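Local coordinates for PhiRv1 phage protein (Mycobacterium tuberculosis, PDB 6LG3) that is a bacterial toxin, also named EST12, that probably activates a RACK1-NLRP3-gasdermin D pyroptosis-IL-1 beta immune pathway, at residues L9-A14 with E31-F36; V17-S20 with S25-A28; I43-T48 with Y52-G57. One frame throughout, in Å; residues are numbered along the deposited sequence.

Interaction 1. Residues L9-A14 with E31-F36; sequences LMHELA and EALESF
Ala14 and Leu33 bring the backbones of helices 4-22 and 26-39 nearest to each other here, their CA atoms 8.3 Å apart, a gap bridged by side chains alone. Leu33 carries the contact from its helix, directing its CB towards residues 9-14, and a single methyl, CD1, touches two partners. Leu33 CD1 lies over a face of the His11 imidazole, 4.2 Å from the ring centroid and 27° off the ring normal, a CH-pi contact. The ring is met nearest its CE1 corner, with Leu33 CD1 3.8 Å from His11 CE1. His11 reaches this place because its CG stands opposite the backbone N (chi1 -168°); the imidazole comes across from the opposite direction and offers a face to the methyl. The same methyl also rests on Ala14, Leu33 CD1 lying 4.0 Å from Ala14 CB. No hydrogen bond joins the two segments, so the approach is held by dispersion and by burial of Leu33 and Ala14. Toward the sheet, Ala14 also packs on Leu53 and Val61, and Leu33 on Leu60. The arrangement is that of two consecutive helices, joined by a short turn and running at a steep angle to each other, packed on one face of the three-stranded antiparallel sheet in a small alpha+beta fold, with Leu33 bridging the two helices where they meet the sheet.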
loop_
_atom_site.group_PDB
_atom_site.type_symbol
_atom_site.label_atom_id
_atom_site.label_comp_id
_atom_site.label_asym_id
_atom_site.label_seq_id
_atom_site.Cartn_x
_atom_site.Cartn_y
_atom_site.Cartn_z
ATOM N N LEU A 9 -0.375 5.076 5.184
ATOM C CA LEU A 9 0.820 4.302 5.512
ATOM C C LEU A 9 0.993 3.113 4.565
ATOM O O LEU A 9 2.112 2.823 4.115
ATOM C CB LEU A 9 0.752 3.850 6.972
ATOM C CG LEU A 9 1.931 3.047 7.512
ATOM C CD1 LEU A 9 3.251 3.723 7.181
ATOM C CD2 LEU A 9 1.764 2.898 9.024
ATOM N N MET A 10 -0.101 2.422 4.230
ATOM C CA MET A 10 0.014 1.319 3.278
ATOM C C MET A 10 0.506 1.813 1.919
ATOM O O MET A 10 1.308 1.141 1.261
ATOM C CB MET A 10 -1.326 0.589 3.136
ATOM C CG MET A 10 -1.760 -0.195 4.401
ATOM S SD MET A 10 -0.734 -1.654 4.700
ATOM C CE MET A 10 -1.213 -2.766 3.361
ATOM N N HIS A 11 0.061 2.994 1.494
ATOM C CA HIS A 11 0.539 3.533 0.223
ATOM C C HIS A 11 2.030 3.857 0.286
ATOM O O HIS A 11 2.769 3.586 -0.672
ATOM C CB HIS A 11 -0.265 4.773 -0.160
ATOM C CG HIS A 11 -0.040 5.228 -1.568
ATOM N ND1 HIS A 11 -0.773 4.743 -2.632
ATOM C CD2 HIS A 11 0.838 6.117 -2.088
ATOM C CE1 HIS A 11 -0.358 5.318 -3.746
ATOM N NE2 HIS A 11 0.619 6.155 -3.443
ATOM N N GLU A 12 2.494 4.422 1.410
ATOM C CA GLU A 12 3.920 4.716 1.534
ATOM C C GLU A 12 4.754 3.439 1.495
ATOM O O GLU A 12 5.792 3.380 0.812
ATOM C CB GLU A 12 4.179 5.511 2.814
ATOM C CG GLU A 12 3.451 6.854 2.836
ATOM C CD GLU A 12 3.591 7.595 4.163
ATOM O OE1 GLU A 12 2.807 8.544 4.400
ATOM O OE2 GLU A 12 4.480 7.234 4.966
ATOM N N LEU A 13 4.299 2.393 2.199
ATOM C CA LEU A 13 4.972 1.097 2.130
ATOM C C LEU A 13 4.982 0.541 0.703
ATOM O O LEU A 13 5.955 -0.103 0.289
ATOM C CB LEU A 13 4.296 0.103 3.074
ATOM C CG LEU A 13 4.274 0.437 4.567
ATOM C CD1 LEU A 13 3.503 -0.646 5.303
ATOM C CD2 LEU A 13 5.687 0.537 5.095
ATOM N N ALA A 14 3.897 0.750 -0.052
ATOM C CA ALA A 14 3.872 0.258 -1.430
ATOM C C ALA A 14 4.870 1.003 -2.305
ATOM O O ALA A 14 5.561 0.385 -3.126
ATOM C CB ALA A 14 2.465 0.371 -2.010
ATOM N N GLU A 31 3.609 7.395 -9.642
ATOM C CA GLU A 31 2.948 7.423 -10.949
ATOM C C GLU A 31 2.411 6.045 -11.338
ATOM O O GLU A 31 1.283 5.923 -11.839
ATOM C CB GLU A 31 3.920 7.938 -12.013
ATOM C CG GLU A 31 3.282 8.687 -13.160
ATOM C CD GLU A 31 4.316 9.223 -14.147
ATOM O OE1 GLU A 31 5.028 8.407 -14.777
ATOM O OE2 GLU A 31 4.422 10.461 -14.284
ATOM N N ALA A 32 3.206 4.991 -11.121
ATOM C CA ALA A 32 2.747 3.651 -11.485
ATOM C C ALA A 32 1.556 3.215 -10.630
ATOM O O ALA A 32 0.580 2.633 -11.144
ATOM C CB ALA A 32 3.896 2.652 -11.357
ATOM N N LEU A 33 1.611 3.493 -9.326
ATOM C CA LEU A 33 0.484 3.149 -8.466
ATOM C C LEU A 33 -0.769 3.914 -8.873
ATOM O O LEU A 33 -1.875 3.359 -8.863
ATOM C CB LEU A 33 0.836 3.422 -7.003
ATOM C CG LEU A 33 1.888 2.462 -6.420
ATOM C CD1 LEU A 33 2.354 2.939 -5.058
ATOM C CD2 LEU A 33 1.349 1.045 -6.318
ATOM N N GLU A 34 -0.614 5.191 -9.229
ATOM C CA GLU A 34 -1.751 5.975 -9.699
ATOM C C GLU A 34 -2.338 5.388 -10.979
ATOM O O GLU A 34 -3.561 5.434 -11.182
ATOM C CB GLU A 34 -1.322 7.428 -9.909
ATOM C CG GLU A 34 -2.382 8.335 -10.512
ATOM C CD GLU A 34 -3.546 8.594 -9.574
ATOM O OE1 GLU A 34 -4.555 9.169 -10.035
ATOM O OE2 GLU A 34 -3.452 8.232 -8.381
ATOM N N SER A 35 -1.491 4.818 -11.845
ATOM C CA SER A 35 -2.004 4.140 -13.035
ATOM C C SER A 35 -2.872 2.941 -12.657
ATOM O O SER A 35 -3.937 2.708 -13.261
ATOM C CB SER A 35 -0.840 3.703 -13.924
ATOM O OG SER A 35 -1.307 3.240 -15.172
ATOM N N PHE A 36 -2.435 2.171 -11.649
ATOM C CA PHE A 36 -3.277 1.078 -11.165
ATOM C C PHE A 36 -4.591 1.593 -10.579
ATOM O O PHE A 36 -5.646 0.968 -10.753
ATOM C CB PHE A 36 -2.534 0.260 -10.120
ATOM C CG PHE A 36 -1.459 -0.616 -10.682
ATOM C CD1 PHE A 36 -1.777 -1.670 -11.529
ATOM C CD2 PHE A 36 -0.132 -0.413 -10.329
ATOM C CE1 PHE A 36 -0.784 -2.486 -12.038
ATOM C CE2 PHE A 36 0.865 -1.234 -10.827
ATOM C CZ PHE A 36 0.535 -2.270 -11.682
#

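Interaction 2. Residues V17-S20 with S25-A28; sequences VVCS and SPDA
Cys19 meets the start of the next helix through its sulfur, which sits over the flat face of the Ser25-Pro26 peptide. Cys19 SG is 3.6 Å from Ser25 O and equally 3.6 Å from Pro26 N, so the thiol spans the amide group. The proline ring adds an apolar edge to this seat, with Pro26 CD 4.1 Å from Cys19 SG and CG only slightly farther. The sulfur is delivered by a first torsion of -70°, which sets SG opposite the carbonyl carbon of Cys19 and beside its own backbone N, on the side facing residues 25-28.

The backbones come close as well: the CA atoms of Cys19 and Ser25 are 6.1 Å apart, beside the short turn that links helices 4-22 and 26-39. Ser25 itself turns its side chain away from Cys19 and serves its own helix as N-cap. Its OG accepts a weak, nearly straight hydrogen bond from Ala28 N, 3.3 Å long with an N-H...O angle of 166°. Pro26 follows in the first turn, where its lack of an N-H costs the helix no bond. Farther out, Cys19 and Val18 both pack on Ala29, while Val18 reaches Leu60 and Val17 reaches Val61 of the sheet.

With no hydrogen bond crossing between the segments, the contact is van der Waals in kind: a soft, polarisable sulfur lies against the face of the peptide that leads into the helix and against the edge of a proline ring.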
loop_
_atom_site.group_PDB
_atom_site.type_symbol
_atom_site.label_atom_id
_atom_site.label_comp_id
_atom_site.label_asym_id
_atom_site.label_seq_id
_atom_site.Cartn_x
_atom_site.Cartn_y
_atom_site.Cartn_z
ATOM N N VAL A 17 8.117 -0.519 -1.680
ATOM C CA VAL A 17 8.255 -1.822 -2.327
ATOM C C VAL A 17 8.573 -1.648 -3.806
ATOM O O VAL A 17 9.451 -2.324 -4.358
ATOM C CB VAL A 17 6.980 -2.665 -2.126
ATOM C CG1 VAL A 17 7.023 -3.914 -3.018
ATOM C CG2 VAL A 17 6.815 -3.049 -0.662
ATOM N N VAL A 18 7.853 -0.743 -4.473
ATOM C CA VAL A 18 8.068 -0.556 -5.906
ATOM C C VAL A 18 9.474 -0.040 -6.160
ATOM O O VAL A 18 10.160 -0.494 -7.089
ATOM C CB VAL A 18 7.004 0.386 -6.499
ATOM C CG1 VAL A 18 7.285 0.644 -7.987
ATOM C CG2 VAL A 18 5.609 -0.208 -6.325
ATOM N N CYS A 19 9.933 0.906 -5.328
ATOM C CA CYS A 19 11.285 1.435 -5.487
ATOM C C CYS A 19 12.319 0.342 -5.289
ATOM O O CYS A 19 13.301 0.257 -6.038
ATOM C CB CYS A 19 11.530 2.574 -4.499
ATOM S SG CYS A 19 10.617 4.090 -4.848
ATOM N N SER A 20 12.110 -0.506 -4.282
ATOM C CA SER A 20 13.051 -1.587 -4.017
ATOM C C SER A 20 13.118 -2.566 -5.181
ATOM O O SER A 20 14.206 -3.008 -5.573
ATOM C CB SER A 20 12.658 -2.316 -2.733
ATOM O OG SER A 20 13.489 -3.441 -2.522
ATOM N N SER A 25 12.570 5.925 -8.806
ATOM C CA SER A 25 12.427 6.957 -7.793
ATOM C C SER A 25 11.041 6.899 -7.161
ATOM O O SER A 25 10.121 6.288 -7.713
ATOM C CB SER A 25 12.649 8.335 -8.410
ATOM O OG SER A 25 11.585 8.659 -9.289
ATOM N N PRO A 26 10.865 7.525 -5.993
ATOM C CA PRO A 26 9.521 7.554 -5.383
ATOM C C PRO A 26 8.458 8.194 -6.267
ATOM O O PRO A 26 7.328 7.692 -6.317
ATOM C CB PRO A 26 9.749 8.345 -4.087
ATOM C CG PRO A 26 11.176 8.051 -3.731
ATOM C CD PRO A 26 11.909 7.982 -5.057
ATOM N N ASP A 27 8.789 9.275 -6.977
ATOM C CA ASP A 27 7.819 9.902 -7.873
ATOM C C ASP A 27 7.369 8.933 -8.962
ATOM O O ASP A 27 6.173 8.836 -9.269
ATOM C CB ASP A 27 8.420 11.163 -8.491
ATOM C CG ASP A 27 8.607 12.272 -7.480
ATOM O OD1 ASP A 27 8.866 13.420 -7.898
ATOM O OD2 ASP A 27 8.478 11.999 -6.267
ATOM N N ALA A 28 8.325 8.203 -9.552
ATOM C CA ALA A 28 8.000 7.186 -10.547
ATOM C C ALA A 28 7.063 6.128 -9.977
ATOM O O ALA A 28 6.073 5.738 -10.622
ATOM C CB ALA A 28 9.287 6.539 -11.066
#

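Interaction 3. Residues I43-T48 with Y52-G57; sequences ILRGDT and YLEAGG
Strands 42-46 and 50-55 form a beta hairpin; residues 43-46 and 52-55 pair as its two arms, with Asp47 at the start of the turn. Ile43-Glu54 and Arg45-Tyr52 are antiparallel hydrogen-bonded pairs, each exchanging two backbone bonds; Glu54 N to Ile43 O is 2.9 Å and almost straight at 178°. Between them Leu44 and Leu53 make a non-hydrogen-bonded pair on the face that helix 4-22 covers through Met10, Leu44 CD2 lying 3.8 Å from Leu53 CB.

On the other face, one of two deposited conformers of Arg45 spreads its guanidinium flat over the Tyr52 ring, the planes 25° apart and Arg45 CZ 4.1 Å from the ring centroid, an off-centre cation-pi stack. Its CG lies between backbone N and carbonyl carbon (chi1 55°) and the chain extends to NE, bringing the group there. Arg45 NE points in the guanidinium plane at Glu54 OE2, a weak salt bridge of 3.5 Å. Tyr52 OH donates to the syn side of Asp47 OD2, somewhat out of the carboxylate plane, at 2.6 Å. Asp47 OD1 accepts from Glu49 N and Asn50 N. One carboxylate thus ties turn to tyrosine, and with Glu54 would offset the arginine's charge.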
loop_
_atom_site.group_PDB
_atom_site.type_symbol
_atom_site.label_atom_id
_atom_site.label_comp_id
_atom_site.label_asym_id
_atom_site.label_seq_id
_atom_site.Cartn_x
_atom_site.Cartn_y
_atom_site.Cartn_z
ATOM N N ILE A 43 -6.143 -2.036 -4.792
ATOM C CA ILE A 43 -7.128 -2.500 -3.829
ATOM C C ILE A 43 -6.458 -2.509 -2.469
ATOM O O ILE A 43 -5.405 -3.135 -2.299
ATOM C CB ILE A 43 -7.657 -3.900 -4.179
ATOM C CG1 ILE A 43 -8.259 -3.930 -5.589
ATOM C CG2 ILE A 43 -8.659 -4.365 -3.127
ATOM C CD1 ILE A 43 -9.421 -3.005 -5.775
ATOM N N LEU A 44 -7.049 -1.799 -1.515
ATOM C CA LEU A 44 -6.644 -1.867 -0.119
ATOM C C LEU A 44 -7.710 -2.645 0.635
ATOM O O LEU A 44 -8.902 -2.333 0.523
ATOM C CB LEU A 44 -6.462 -0.467 0.471
ATOM C CG LEU A 44 -5.027 0.046 0.401
ATOM C CD1 LEU A 44 -4.958 1.550 0.636
ATOM C CD2 LEU A 44 -4.205 -0.688 1.438
ATOM N N ARG A 45 -7.295 -3.669 1.375
ATOM C CA ARG A 45 -8.259 -4.480 2.107
ATOM C C ARG A 45 -7.614 -4.986 3.388
ATOM O O ARG A 45 -6.406 -4.869 3.596
ATOM C CB ARG A 45 -8.779 -5.640 1.253
ATOM C CG ARG A 45 -7.686 -6.532 0.691
ATOM C CD ARG A 45 -8.258 -7.704 -0.100
ATOM N NE ARG A 45 -7.293 -8.797 -0.198
ATOM C CZ ARG A 45 -7.055 -9.667 0.781
ATOM N NH1 ARG A 45 -7.713 -9.578 1.932
ATOM N NH2 ARG A 45 -6.157 -10.627 0.614
ATOM N N GLY A 46 -8.437 -5.528 4.265
ATOM C CA GLY A 46 -7.942 -6.012 5.541
ATOM C C GLY A 46 -8.777 -7.161 6.048
ATOM O O GLY A 46 -9.941 -7.326 5.666
ATOM N N ASP A 47 -8.168 -7.981 6.883
ATOM C CA ASP A 47 -8.907 -8.924 7.705
ATOM C C ASP A 47 -8.494 -8.666 9.152
ATOM O O ASP A 47 -7.782 -7.696 9.443
ATOM C CB ASP A 47 -8.673 -10.369 7.243
ATOM C CG ASP A 47 -7.202 -10.751 7.197
ATOM O OD1 ASP A 47 -6.481 -10.529 8.198
ATOM O OD2 ASP A 47 -6.771 -11.291 6.154
ATOM N N THR A 48 -8.943 -9.529 10.069
ATOM C CA THR A 48 -8.658 -9.271 11.483
ATOM C C THR A 48 -7.185 -9.412 11.823
ATOM O O THR A 48 -6.771 -8.963 12.894
ATOM C CB THR A 48 -9.474 -10.196 12.378
ATOM O OG1 THR A 48 -9.188 -11.561 12.047
ATOM C CG2 THR A 48 -10.953 -9.926 12.185
ATOM N N TYR A 52 -3.642 -5.496 3.404
ATOM C CA TYR A 52 -3.001 -5.795 2.135
ATOM C C TYR A 52 -3.241 -4.663 1.152
ATOM O O TYR A 52 -4.332 -4.078 1.110
ATOM C CB TYR A 52 -3.532 -7.088 1.510
ATOM C CG TYR A 52 -3.744 -8.220 2.485
ATOM C CD1 TYR A 52 -4.887 -8.270 3.274
ATOM C CD2 TYR A 52 -2.820 -9.247 2.600
ATOM C CE1 TYR A 52 -5.095 -9.291 4.158
ATOM C CE2 TYR A 52 -3.026 -10.288 3.484
ATOM C CZ TYR A 52 -4.169 -10.301 4.262
ATOM O OH TYR A 52 -4.399 -11.328 5.159
ATOM N N LEU A 53 -2.209 -4.371 0.363
ATOM C CA LEU A 53 -2.305 -3.478 -0.784
ATOM C C LEU A 53 -1.928 -4.297 -2.007
ATOM O O LEU A 53 -0.796 -4.813 -2.095
ATOM C CB LEU A 53 -1.403 -2.245 -0.636
ATOM C CG LEU A 53 -1.515 -1.160 -1.725
ATOM C CD1 LEU A 53 -1.155 0.206 -1.155
ATOM C CD2 LEU A 53 -0.621 -1.474 -2.917
ATOM N N GLU A 54 -2.897 -4.431 -2.916
ATOM C CA GLU A 54 -2.781 -5.159 -4.173
ATOM C C GLU A 54 -2.762 -4.193 -5.345
ATOM O O GLU A 54 -3.535 -3.228 -5.376
ATOM C CB GLU A 54 -3.960 -6.096 -4.414
ATOM C CG GLU A 54 -4.193 -7.219 -3.485
ATOM C CD GLU A 54 -5.343 -8.084 -3.985
ATOM O OE1 GLU A 54 -5.855 -7.800 -5.096
ATOM O OE2 GLU A 54 -5.735 -9.037 -3.282
ATOM N N ALA A 55 -1.920 -4.496 -6.330
ATOM C CA ALA A 55 -1.859 -3.746 -7.579
ATOM C C ALA A 55 -1.938 -4.747 -8.718
ATOM O O ALA A 55 -1.097 -5.646 -8.812
ATOM C CB ALA A 55 -0.576 -2.914 -7.669
ATOM N N GLY A 56 -2.951 -4.609 -9.566
ATOM C CA GLY A 56 -3.084 -5.522 -10.692
ATOM C C GLY A 56 -3.165 -6.977 -10.287
ATOM O O GLY A 56 -2.539 -7.833 -10.928
ATOM N N GLY A 57 -3.891 -7.276 -9.208
ATOM C CA GLY A 57 -4.091 -8.639 -8.756
ATOM C C GLY A 57 -2.955 -9.243 -7.960
ATOM O O GLY A 57 -3.075 -10.397 -7.528
#

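How the interactions relate
Interactions 1 and 2 both join helix 4-22 to helix 26-39, with centres about 9 Å apart. Interaction 2 is nested inside the chain loop closed by interaction 1: it lies at the surface near the turn, whereas interaction 1 is buried, farther from the turn. Interaction 3 follows in the chain, on the hairpin that helix 26-39 leads into, its centre about 12 Å from that of interaction 1 and about 19 Å from that of interaction 2, which lies on the opposite side of the chain's centre. Met10 meets Leu44, Tyr52 and Leu53, and Phe36 meets Ala55, so both helices pack on the hairpin and share its buried face.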